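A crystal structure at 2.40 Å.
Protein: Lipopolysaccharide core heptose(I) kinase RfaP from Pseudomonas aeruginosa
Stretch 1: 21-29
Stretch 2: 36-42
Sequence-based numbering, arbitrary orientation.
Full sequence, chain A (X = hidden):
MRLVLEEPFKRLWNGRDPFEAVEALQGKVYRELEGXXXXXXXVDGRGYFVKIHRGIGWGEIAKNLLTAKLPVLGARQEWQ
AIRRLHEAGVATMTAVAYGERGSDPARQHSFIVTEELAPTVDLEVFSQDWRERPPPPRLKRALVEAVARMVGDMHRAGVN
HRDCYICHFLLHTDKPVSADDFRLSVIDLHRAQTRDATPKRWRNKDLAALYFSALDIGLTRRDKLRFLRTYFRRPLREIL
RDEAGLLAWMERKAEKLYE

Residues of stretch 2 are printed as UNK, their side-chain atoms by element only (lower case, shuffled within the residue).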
# COMPACT_ATOMS: atom_id res chain seq x y z
N ALA A 21 0.36 33.73 11.06
CA ALA A 21 0.33 32.83 12.20
C ALA A 21 1.02 31.49 11.92
O ALA A 21 1.64 30.92 12.83
CB ALA A 21 -1.11 32.60 12.66
N VAL A 22 0.92 30.95 10.70
CA VAL A 22 1.61 29.69 10.44
C VAL A 22 3.10 29.88 10.57
O VAL A 22 3.80 29.00 11.07
CB VAL A 22 1.28 29.07 9.07
CG1 VAL A 22 0.26 27.99 9.24
CG2 VAL A 22 0.90 30.11 8.04
N GLU A 23 3.60 31.02 10.09
CA GLU A 23 5.02 31.34 10.18
C GLU A 23 5.45 31.57 11.63
O GLU A 23 6.66 31.57 11.91
CB GLU A 23 5.32 32.58 9.34
CG GLU A 23 4.98 32.44 7.88
CD GLU A 23 6.15 31.94 7.06
OE1 GLU A 23 6.13 32.13 5.83
OE2 GLU A 23 7.08 31.36 7.65
N ALA A 24 4.51 31.78 12.54
CA ALA A 24 4.82 32.00 13.94
C ALA A 24 4.72 30.72 14.77
O ALA A 24 5.14 30.73 15.93
CB ALA A 24 3.89 33.06 14.53
N LEU A 25 4.17 29.65 14.21
CA LEU A 25 4.13 28.37 14.92
C LEU A 25 5.54 27.84 15.10
O LEU A 25 6.43 28.07 14.27
CB LEU A 25 3.29 27.36 14.15
CG LEU A 25 1.79 27.61 14.18
CD1 LEU A 25 1.14 26.87 13.03
CD2 LEU A 25 1.21 27.15 15.51
N GLN A 26 5.74 27.09 16.19
CA GLN A 26 7.07 26.71 16.64
C GLN A 26 7.12 25.24 17.01
O GLN A 26 6.12 24.63 17.42
CB GLN A 26 7.50 27.56 17.83
CG GLN A 26 7.87 28.97 17.45
CD GLN A 26 7.43 29.99 18.47
OE1 GLN A 26 7.92 30.00 19.60
NE2 GLN A 26 6.47 30.83 18.09
N GLY A 27 8.31 24.68 16.87
CA GLY A 27 8.56 23.29 17.19
C GLY A 27 9.72 22.78 16.35
O GLY A 27 10.40 23.54 15.67
N LYS A 28 9.93 21.46 16.42
CA LYS A 28 11.02 20.84 15.69
C LYS A 28 10.87 21.13 14.20
O LYS A 28 9.95 20.61 13.56
CB LYS A 28 11.07 19.33 15.95
CG LYS A 28 12.24 18.63 15.27
CD LYS A 28 12.63 17.34 16.00
CE LYS A 28 11.47 16.35 16.05
NZ LYS A 28 11.83 15.11 16.82
N VAL A 29 11.77 21.96 13.66
CA VAL A 29 11.71 22.41 12.27
C VAL A 29 12.51 21.45 11.39
O VAL A 29 13.54 20.92 11.80
CB VAL A 29 12.25 23.85 12.16
CG1 VAL A 29 12.17 24.36 10.72
CG2 VAL A 29 11.50 24.77 13.11
N UNK A 36 10.31 26.33 0.88
CA UNK A 36 9.50 25.36 1.59
C UNK A 36 9.93 25.27 3.06
O UNK A 36 10.94 25.85 3.48
n UNK A 36 9.03 18.78 -0.37
c UNK A 36 9.57 23.99 0.91
n UNK A 36 8.48 20.99 -0.06
c UNK A 36 8.81 19.99 -0.87
n UNK A 36 8.95 20.20 -2.17
c UNK A 36 8.22 22.36 -0.51
c UNK A 36 8.20 23.36 0.65
N UNK A 37 9.13 24.54 3.85
CA UNK A 37 9.37 24.40 5.28
C UNK A 37 8.39 23.38 5.86
O UNK A 37 7.22 23.36 5.48
n UNK A 37 7.56 28.54 10.41
n UNK A 37 8.70 27.63 8.64
c UNK A 37 9.89 27.22 7.91
c UNK A 37 9.20 25.74 6.01
n UNK A 37 9.87 28.50 10.45
c UNK A 37 9.80 25.78 7.41
c UNK A 37 8.71 28.22 9.83
N UNK A 38 8.89 22.53 6.76
CA UNK A 38 8.07 21.61 7.53
C UNK A 38 8.47 21.71 8.99
O UNK A 38 9.66 21.78 9.30
o UNK A 38 8.34 20.13 5.63
c UNK A 38 7.06 19.32 7.52
c UNK A 38 8.25 20.16 7.06
N UNK A 39 7.49 21.71 9.89
CA UNK A 39 7.80 21.71 11.31
C UNK A 39 6.68 21.02 12.06
O UNK A 39 5.52 21.12 11.66
c UNK A 39 6.33 24.32 13.34
c UNK A 39 7.07 25.37 11.21
c UNK A 39 6.79 24.06 11.91
c UNK A 39 8.00 23.13 11.86
N UNK A 40 7.03 20.32 13.13
CA UNK A 40 6.06 19.77 14.06
C UNK A 40 5.74 20.78 15.15
O UNK A 40 6.64 21.46 15.66
c UNK A 40 4.85 15.97 18.19
c UNK A 40 5.62 17.86 15.69
n UNK A 40 3.94 15.21 18.78
n UNK A 40 5.17 15.76 16.91
c UNK A 40 6.58 18.48 14.70
c UNK A 40 6.16 16.53 16.17
n UNK A 40 5.44 16.94 18.87
N UNK A 41 4.47 20.88 15.51
CA UNK A 41 4.04 21.81 16.54
C UNK A 41 2.94 21.15 17.35
O UNK A 41 2.31 20.19 16.92
o UNK A 41 3.37 24.11 16.99
c UNK A 41 3.58 23.15 15.95
c UNK A 41 2.29 22.97 15.15
N UNK A 42 2.73 21.66 18.56
CA UNK A 42 1.71 21.11 19.45
C UNK A 42 0.75 22.21 19.87
O UNK A 42 1.16 23.34 20.13
c UNK A 42 3.63 18.52 21.62
o UNK A 42 3.33 19.00 22.74
c UNK A 42 2.33 20.46 20.69
c UNK A 42 3.24 19.29 20.38
o UNK A 42 4.24 17.43 21.49

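Position 36 carries seven side-chain atoms: three carbons in a row, a nitrogen, then a carbon bearing two more nitrogens. That is a guanidinium, so the residue is Arg 36. It stays out of reach of stretch 1.

Position 37 has the same seven atoms and the same guanidinium end. CA-to-CB points toward stretch 1. One terminal nitrogen sits near backbone oxygens of Val 22, Glu 23 and Leu 25. The residue is Arg 37. Its NH2 lies 3.5 Å from Glu 23 O and 3.8 Å from Val 22 O. Glu 23 OE2 lies over one face of the guanidinium, 4.0 Å from Arg 37 NH2. This is a long salt bridge that works by charge alone, because no N-H points at the oxygen.

Position 38 has three side-chain atoms: one carbon carrying an oxygen and a carbon. The residue is Thr 38. CA-to-CB points sideways, and the side chain makes no close contact with stretch 1.

Position 39 has four carbons, forked at the second. CA-to-CB points toward stretch 1. Its atoms lie near the Leu 25 and Val 29 side chains and near the backbone of Leu 25 and Gln 26. The residue is Leu 39. Its CD1 is 4.4 Å from Leu 25 CB. Its CB is 4.1 Å from Val 29 CG2.

Position 40 is again three carbons, a nitrogen, and a carbon with two nitrogens. The end leads away from stretch 1, toward position 42. The residue is Arg 40. Its NE and NH2 are hydrogen-bonded elsewhere in the structure.

Position 41 has one carbon bearing an oxygen and a carbon, and CA-to-CB points toward stretch 1. The oxygen reaches a backbone carbonyl. The residue is Thr 41. Thr 41 OG1 donates a hydrogen bond to Gln 26 O at 2.8 Å.

Position 42 has three carbons, the third with two oxygens: a carboxylate. CA-to-CB points away from stretch 1. The residue is Glu 42. Arg 40 NH1 and Glu 42 OE2 are 2.9 Å apart, a hydrogen bond within a salt bridge.

The contact combines backbone pairing with side-chain packing. Arg 40 N donates to Lys 28 O at 3.0 Å, and Val 29 forms a single bridge with Leu 39. Gly 27 CA lies 3.1 Å from Arg 40 O, a CA-H...O contact. A CB on Gly 27 would clash with that oxygen. Leu 39 packs against Leu 25 and Val 29. Thr 41 hydrogen-bonds to the carbonyl of Gln 26, and Arg 37 brings its charge near Glu 23.

Stretch 2 36-42: RRTLRTE
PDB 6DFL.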